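Local coordinates for protein soluble lytic murein transglycosylase (Escherichia coli, PDB 1QSA) that cleaves the glycosidic bonds between N-acetylmuramic acid and N-acetylglucosamine in peptidoglycan, working from the chain ends and leaving a 1,6-anhydro bond on the muramic acid, at residues 189-194 and 215-220; 231-236 and 256-261; 235-240 and 249-254. All coordinates share one frame; numbering follows the deposited sequence.

Contact 1 of 3, residues 189-194 and 215-220; sequences SAIISL and RQMAAV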
# COMPACT_ATOMS: atom_id res chain seq x y z
N SER A 189 -3.23 -0.93 36.51
CA SER A 189 -4.68 -0.89 36.39
C SER A 189 -5.15 0.31 35.59
O SER A 189 -6.05 0.17 34.76
CB SER A 189 -5.33 -0.88 37.78
OG SER A 189 -6.74 -0.92 37.66
N ALA A 190 -4.53 1.46 35.82
CA ALA A 190 -4.87 2.69 35.11
C ALA A 190 -4.60 2.54 33.61
O ALA A 190 -5.41 2.96 32.79
CB ALA A 190 -4.09 3.88 35.69
N ILE A 191 -3.49 1.89 33.27
CA ILE A 191 -3.13 1.67 31.87
C ILE A 191 -4.15 0.74 31.21
O ILE A 191 -4.61 1.00 30.09
CB ILE A 191 -1.72 1.09 31.73
CG1 ILE A 191 -0.69 2.15 32.12
CG2 ILE A 191 -1.47 0.59 30.29
CD1 ILE A 191 0.73 1.62 32.33
N ILE A 192 -4.51 -0.34 31.89
CA ILE A 192 -5.48 -1.29 31.37
C ILE A 192 -6.82 -0.57 31.14
O ILE A 192 -7.46 -0.75 30.11
CB ILE A 192 -5.66 -2.50 32.32
CG1 ILE A 192 -4.39 -3.34 32.36
CG2 ILE A 192 -6.83 -3.39 31.86
CD1 ILE A 192 -4.34 -4.35 33.49
N SER A 193 -7.19 0.31 32.07
CA SER A 193 -8.43 1.06 31.94
C SER A 193 -8.40 2.01 30.74
O SER A 193 -9.41 2.18 30.06
CB SER A 193 -8.74 1.85 33.22
OG SER A 193 -9.06 0.97 34.29
N LEU A 194 -7.23 2.59 30.48
CA LEU A 194 -7.04 3.53 29.37
C LEU A 194 -7.14 2.80 28.02
O LEU A 194 -7.76 3.30 27.08
CB LEU A 194 -5.69 4.24 29.51
CG LEU A 194 -5.44 5.47 28.64
CD1 LEU A 194 -6.30 6.64 29.13
CD2 LEU A 194 -3.97 5.87 28.69
N ARG A 215 2.25 11.21 29.78
CA ARG A 215 1.79 12.28 28.90
C ARG A 215 1.58 11.72 27.50
O ARG A 215 0.56 11.99 26.86
CB ARG A 215 2.78 13.44 28.88
CG ARG A 215 2.75 14.27 30.16
CD ARG A 215 3.88 15.28 30.21
NE ARG A 215 3.91 15.96 31.51
CZ ARG A 215 4.99 16.06 32.28
NH1 ARG A 215 6.15 15.53 31.90
NH2 ARG A 215 4.91 16.70 33.44
N GLN A 216 2.51 10.90 27.04
CA GLN A 216 2.38 10.29 25.71
C GLN A 216 1.21 9.31 25.65
O GLN A 216 0.50 9.26 24.64
CB GLN A 216 3.67 9.61 25.30
CG GLN A 216 4.80 10.57 25.02
CD GLN A 216 5.91 9.89 24.27
OE1 GLN A 216 5.67 9.30 23.22
NE2 GLN A 216 7.11 9.92 24.82
N MET A 217 1.02 8.54 26.71
CA MET A 217 -0.08 7.59 26.78
C MET A 217 -1.41 8.35 26.73
O MET A 217 -2.31 8.00 25.97
CB MET A 217 0.00 6.77 28.07
CG MET A 217 1.18 5.77 28.13
SD MET A 217 1.00 4.40 26.94
CE MET A 217 -0.23 3.41 27.77
N ALA A 218 -1.50 9.42 27.51
CA ALA A 218 -2.73 10.21 27.53
C ALA A 218 -3.01 10.90 26.19
O ALA A 218 -4.16 11.03 25.79
CB ALA A 218 -2.68 11.26 28.67
N ALA A 219 -1.96 11.34 25.50
CA ALA A 219 -2.14 12.00 24.20
C ALA A 219 -2.72 11.05 23.16
O ALA A 219 -3.52 11.46 22.31
CB ALA A 219 -0.85 12.62 23.72
N VAL A 220 -2.35 9.77 23.22
CA VAL A 220 -2.91 8.81 22.27
C VAL A 220 -4.40 8.59 22.60
O VAL A 220 -5.26 8.62 21.72
CB VAL A 220 -2.15 7.45 22.30
CG1 VAL A 220 -2.81 6.46 21.34
CG2 VAL A 220 -0.68 7.65 21.92
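Met217 reaches across to Ile191, and the two side chains cross at about a right angle, with the methionine CE 4.0 Å from the isoleucine CG2. The methionine is bent at both chi2 (-68°) and chi3 (-76°), which folds its methyl end round to the isoleucine branch. The second meeting point is Leu194, whose CB points toward the other helix. Its CD2 lies 3.8 Å from the backbone O of Met217 and 4.1 Å from Met217 CB, so one methyl packs on main chain and side chain of the same residue. No hydrogen bond joins the two segments; the side chains meet through carbon atoms, apart from that methyl's contact with the backbone carbonyl. The axes of segments 189-194 and 215-220 approach to 11.4 Å and run nearly parallel, 20° apart. At that separation the leucine and the methionine bridge the interval. Other helices share the same core. Met165 of helix 154-166 touches both Leu194 and Met217, Val173 of helix 170-178 touches Ile191, and Phe204 of the intervening helix 201-207 packs on both Ile191 and Leu194, placing the contact inside the layered helices of the alpha-superhelix.

Contact 2 of 3, residues 231-236 and 256-261; sequences ENARLM and DIVAWR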
# COMPACT_ATOMS: atom_id res chain seq x y z
N GLU A 231 -16.02 17.64 20.29
CA GLU A 231 -16.35 18.68 21.27
C GLU A 231 -15.93 18.29 22.68
O GLU A 231 -15.39 19.11 23.43
CB GLU A 231 -17.84 19.02 21.22
CG GLU A 231 -18.27 20.18 22.15
CD GLU A 231 -17.65 21.53 21.79
OE1 GLU A 231 -16.89 21.63 20.81
OE2 GLU A 231 -17.93 22.52 22.49
N ASN A 232 -16.16 17.03 23.05
CA ASN A 232 -15.78 16.53 24.36
C ASN A 232 -14.26 16.71 24.51
O ASN A 232 -13.78 17.18 25.54
CB ASN A 232 -16.16 15.05 24.49
CG ASN A 232 -15.84 14.47 25.85
OD1 ASN A 232 -15.34 13.36 25.97
ND2 ASN A 232 -16.13 15.23 26.90
N ALA A 233 -13.52 16.40 23.46
CA ALA A 233 -12.07 16.55 23.48
C ALA A 233 -11.64 18.02 23.54
O ALA A 233 -10.72 18.38 24.28
CB ALA A 233 -11.45 15.86 22.26
N ARG A 234 -12.30 18.87 22.76
CA ARG A 234 -11.95 20.29 22.74
C ARG A 234 -12.09 20.91 24.13
O ARG A 234 -11.20 21.62 24.60
CB ARG A 234 -12.84 21.04 21.74
CG ARG A 234 -12.45 22.49 21.51
CD ARG A 234 -13.41 23.18 20.54
NE ARG A 234 -14.69 23.46 21.18
CZ ARG A 234 -14.96 24.59 21.83
NH1 ARG A 234 -14.05 25.55 21.91
NH2 ARG A 234 -16.15 24.76 22.39
N LEU A 235 -13.19 20.57 24.81
CA LEU A 235 -13.48 21.10 26.14
C LEU A 235 -12.59 20.55 27.25
O LEU A 235 -12.44 21.17 28.30
CB LEU A 235 -14.95 20.83 26.48
CG LEU A 235 -15.97 21.59 25.64
CD1 LEU A 235 -17.36 21.14 26.01
CD2 LEU A 235 -15.80 23.09 25.84
N MET A 236 -11.97 19.40 27.00
CA MET A 236 -11.10 18.75 27.97
C MET A 236 -9.66 19.28 28.02
O MET A 236 -8.96 19.06 29.01
CB MET A 236 -11.05 17.25 27.67
CG MET A 236 -10.28 16.44 28.69
SD MET A 236 -9.98 14.75 28.13
CE MET A 236 -11.64 14.18 27.85
N ASP A 256 -3.99 20.43 17.88
CA ASP A 256 -3.90 19.87 16.52
C ASP A 256 -4.82 18.66 16.37
O ASP A 256 -5.51 18.51 15.36
CB ASP A 256 -2.46 19.42 16.19
CG ASP A 256 -1.50 20.57 15.97
OD1 ASP A 256 -1.90 21.75 15.98
OD2 ASP A 256 -0.30 20.29 15.79
N ILE A 257 -4.80 17.79 17.38
CA ILE A 257 -5.62 16.58 17.39
C ILE A 257 -7.11 16.92 17.23
O ILE A 257 -7.81 16.32 16.42
CB ILE A 257 -5.37 15.78 18.68
CG1 ILE A 257 -4.00 15.10 18.59
CG2 ILE A 257 -6.48 14.77 18.93
CD1 ILE A 257 -3.49 14.59 19.92
N VAL A 258 -7.57 17.92 17.99
CA VAL A 258 -8.97 18.33 17.92
C VAL A 258 -9.30 19.01 16.60
O VAL A 258 -10.34 18.72 15.99
CB VAL A 258 -9.33 19.24 19.12
CG1 VAL A 258 -10.73 19.83 18.95
CG2 VAL A 258 -9.27 18.43 20.40
N ALA A 259 -8.41 19.88 16.14
CA ALA A 259 -8.61 20.62 14.88
C ALA A 259 -8.85 19.68 13.71
O ALA A 259 -9.65 19.98 12.82
CB ALA A 259 -7.43 21.54 14.61
N TRP A 260 -8.14 18.54 13.69
CA TRP A 260 -8.31 17.54 12.64
C TRP A 260 -9.73 17.01 12.59
O TRP A 260 -10.20 16.57 11.54
CB TRP A 260 -7.40 16.34 12.90
CG TRP A 260 -6.07 16.42 12.24
CD1 TRP A 260 -4.87 16.64 12.84
CD2 TRP A 260 -5.81 16.27 10.84
NE1 TRP A 260 -3.87 16.66 11.90
CE2 TRP A 260 -4.41 16.43 10.66
CE3 TRP A 260 -6.61 16.02 9.73
CZ2 TRP A 260 -3.81 16.35 9.41
CZ3 TRP A 260 -6.00 15.94 8.47
CH2 TRP A 260 -4.61 16.10 8.33
N ARG A 261 -10.38 16.98 13.76
CA ARG A 261 -11.73 16.46 13.88
C ARG A 261 -12.83 17.52 13.71
O ARG A 261 -14.00 17.22 13.87
CB ARG A 261 -11.92 15.73 15.21
CG ARG A 261 -10.81 14.74 15.59
CD ARG A 261 -10.45 13.79 14.46
NE ARG A 261 -11.58 13.02 13.96
CZ ARG A 261 -11.46 11.91 13.24
NH1 ARG A 261 -10.26 11.42 12.97
NH2 ARG A 261 -12.55 11.27 12.82
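The contact belongs to a helical hairpin of the alpha-superhelix, in which helix 230-243 is followed directly by helix 248-260, and it joins the start of the first to the end of the second. Val258 carries the contact: its CB points toward residues 231-236, and its two methyls divide the work. CG2 meets Ala233 CB at 3.8 Å, while CG1 rests against Arg234 CB at 3.7 Å. With CG1 anti to the backbone N (chi1 172°), the valine turns one branch to each of these successive residues. The CA atoms of Arg234 and Val258 are 6.0 Å apart, a closeness to which the small Ala233 probably contributes. Of the arginine side chain it is the base, CB and CG, that meets the valine, crossing it at about a right angle. The chain then bends at chi3 and leads the guanidinium away to a salt bridge with Glu231, one turn earlier. The grip is side-on, NE donating to OE1 and NH2 to OE2, each 2.9 Å long and nearly straight. Both oxygens are met on their syn sides, OE1 from 33° out of the carboxylate plane, while the acid lies in the guanidinium plane, at its edge. Glu231 OE1 also accepts a bond from Gln271, and the arginine makes a cation-pi contact with Trp274, both on helix 269-280. Replacing Arg234 by an alanine removes CG and the guanidinium, and would probably leave Glu231 without its charged mate, Trp274 without its cation and Val258 CG1 with less cover. The whole is an antiparallel helical hairpin of the alpha-superhelix, with helix 269-280 next in line.

Contact 3 of 3, residues 235-240 and 249-254; sequences LMIPSL and DQIQEL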
# COMPACT_ATOMS: atom_id res chain seq x y z
N LEU A 235 -13.19 20.57 24.81
CA LEU A 235 -13.48 21.10 26.14
C LEU A 235 -12.59 20.55 27.25
O LEU A 235 -12.44 21.17 28.30
CB LEU A 235 -14.95 20.83 26.48
CG LEU A 235 -15.97 21.59 25.64
CD1 LEU A 235 -17.36 21.14 26.01
CD2 LEU A 235 -15.80 23.09 25.84
N MET A 236 -11.97 19.40 27.00
CA MET A 236 -11.10 18.75 27.97
C MET A 236 -9.66 19.28 28.02
O MET A 236 -8.96 19.06 29.01
CB MET A 236 -11.05 17.25 27.67
CG MET A 236 -10.28 16.44 28.69
SD MET A 236 -9.98 14.75 28.13
CE MET A 236 -11.64 14.18 27.85
N ILE A 237 -9.22 19.98 26.98
CA ILE A 237 -7.85 20.45 26.93
C ILE A 237 -7.35 21.19 28.18
O ILE A 237 -6.27 20.87 28.69
CB ILE A 237 -7.54 21.23 25.63
CG1 ILE A 237 -7.65 20.30 24.42
CG2 ILE A 237 -6.14 21.84 25.69
CD1 ILE A 237 -7.37 20.96 23.08
N PRO A 238 -8.11 22.18 28.69
CA PRO A 238 -7.60 22.87 29.88
C PRO A 238 -7.36 21.94 31.07
O PRO A 238 -6.31 22.00 31.71
CB PRO A 238 -8.68 23.91 30.17
CG PRO A 238 -9.21 24.24 28.81
CD PRO A 238 -9.28 22.88 28.13
N SER A 239 -8.32 21.05 31.35
CA SER A 239 -8.21 20.11 32.46
C SER A 239 -7.04 19.14 32.27
O SER A 239 -6.34 18.83 33.24
CB SER A 239 -9.50 19.32 32.63
OG SER A 239 -10.54 20.14 33.12
N LEU A 240 -6.85 18.66 31.05
CA LEU A 240 -5.76 17.73 30.76
C LEU A 240 -4.40 18.43 30.88
O LEU A 240 -3.47 17.88 31.47
CB LEU A 240 -5.93 17.11 29.37
CG LEU A 240 -4.97 15.99 28.97
CD1 LEU A 240 -4.94 14.89 30.04
CD2 LEU A 240 -5.41 15.42 27.63
N ASP A 249 4.33 22.99 23.61
CA ASP A 249 4.33 22.05 22.50
C ASP A 249 3.30 20.94 22.70
O ASP A 249 2.57 20.58 21.78
CB ASP A 249 5.72 21.43 22.32
CG ASP A 249 6.71 22.37 21.64
OD1 ASP A 249 6.32 23.50 21.26
OD2 ASP A 249 7.89 21.98 21.49
N GLN A 250 3.23 20.43 23.93
CA GLN A 250 2.30 19.37 24.27
C GLN A 250 0.85 19.85 24.16
O GLN A 250 -0.00 19.13 23.63
CB GLN A 250 2.62 18.83 25.67
CG GLN A 250 3.99 18.13 25.71
CD GLN A 250 4.48 17.84 27.11
OE1 GLN A 250 4.18 18.57 28.06
NE2 GLN A 250 5.27 16.78 27.25
N ILE A 251 0.57 21.07 24.61
CA ILE A 251 -0.77 21.62 24.52
C ILE A 251 -1.15 21.83 23.05
O ILE A 251 -2.28 21.53 22.64
CB ILE A 251 -0.90 22.96 25.30
CG1 ILE A 251 -0.64 22.73 26.79
CG2 ILE A 251 -2.29 23.56 25.12
CD1 ILE A 251 -0.57 24.01 27.64
N GLN A 252 -0.19 22.30 22.25
CA GLN A 252 -0.47 22.51 20.82
C GLN A 252 -0.76 21.19 20.12
O GLN A 252 -1.57 21.15 19.21
CB GLN A 252 0.68 23.25 20.12
CG GLN A 252 0.35 23.66 18.65
CD GLN A 252 -0.93 24.51 18.52
OE1 GLN A 252 -1.20 25.37 19.35
NE2 GLN A 252 -1.70 24.26 17.46
N GLU A 253 -0.10 20.10 20.55
CA GLU A 253 -0.37 18.80 19.94
C GLU A 253 -1.82 18.44 20.21
O GLU A 253 -2.51 17.92 19.33
CB GLU A 253 0.53 17.68 20.50
CG GLU A 253 0.18 16.33 19.85
CD GLU A 253 0.89 15.11 20.42
OE1 GLU A 253 1.39 15.16 21.56
OE2 GLU A 253 0.92 14.07 19.72
N LEU A 254 -2.30 18.74 21.42
CA LEU A 254 -3.69 18.44 21.75
C LEU A 254 -4.62 19.29 20.87
O LEU A 254 -5.65 18.80 20.41
CB LEU A 254 -3.98 18.71 23.22
CG LEU A 254 -3.20 17.90 24.26
CD1 LEU A 254 -3.78 18.19 25.63
CD2 LEU A 254 -3.27 16.40 23.95
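Segments 235-240 and 249-254, parts of helices 230-243 and 248-260, run antiparallel, their directions 159° apart and their axes 10.6 Å from each other at closest approach, with the CA atoms of Ile237 and Leu254 6.9 Å apart. The first segment is kinked at Pro238, where the N atoms of residues 238 and 239 make no bond to the preceding turn. Leu254 is the central side chain and is met from two directions. Ile237 slides past it in the opposite sense, the isoleucine CD1 lying 3.8 Å from the backbone O of Leu254 and 4.1 Å from its CB. Leu240 instead crosses it at about a right angle, methyl against methyl, with CD2 of Leu240 3.8 Å from CD1 of Leu254. The isoleucine's two branches go separate ways: CG1, beside the backbone N (chi1 -65°), carries CD1 to the leucine, while CG2 turns to the CG2 of Ile251, 4.3 Å off. The side chains meet one another through carbons alone, with no hydrogen bond across. Phe222 of the preceding helix 212-228 packs on Ile237, Leu240 and Leu254 alike, so that three successive helices share one core. Leu246, in the turn between the paired helices, touches Ile251 and Leu254, and helix 201-207 borders the first segment through Ala205, which packs on Leu240.

How the contacts relate
Contacts 2 and 3 are two levels of one antiparallel pair, helices 230-243 and 248-260. Their centres lie about 9 Å apart, and they meet where Val258 CG2 comes 4.1 Å from Ile237 CD1, making the hairpin's core continuous. Contact 1 precedes both along the chain and joins helix 185-196 to helix 212-228, its centre about 18 Å from that of contact 2 and about 15 Å from that of contact 3. Helix 212-228 is the bridge: Ala219 O approaches Ile257 CD1 at 3.9 Å, and Arg215 CD approaches Gln250 NE2 at 3.6 Å. All three are structural packing, away from the predicted catalytic Glu478, and illustrate how helices next in the chain or one helix apart build a superhelix by side-chain packing.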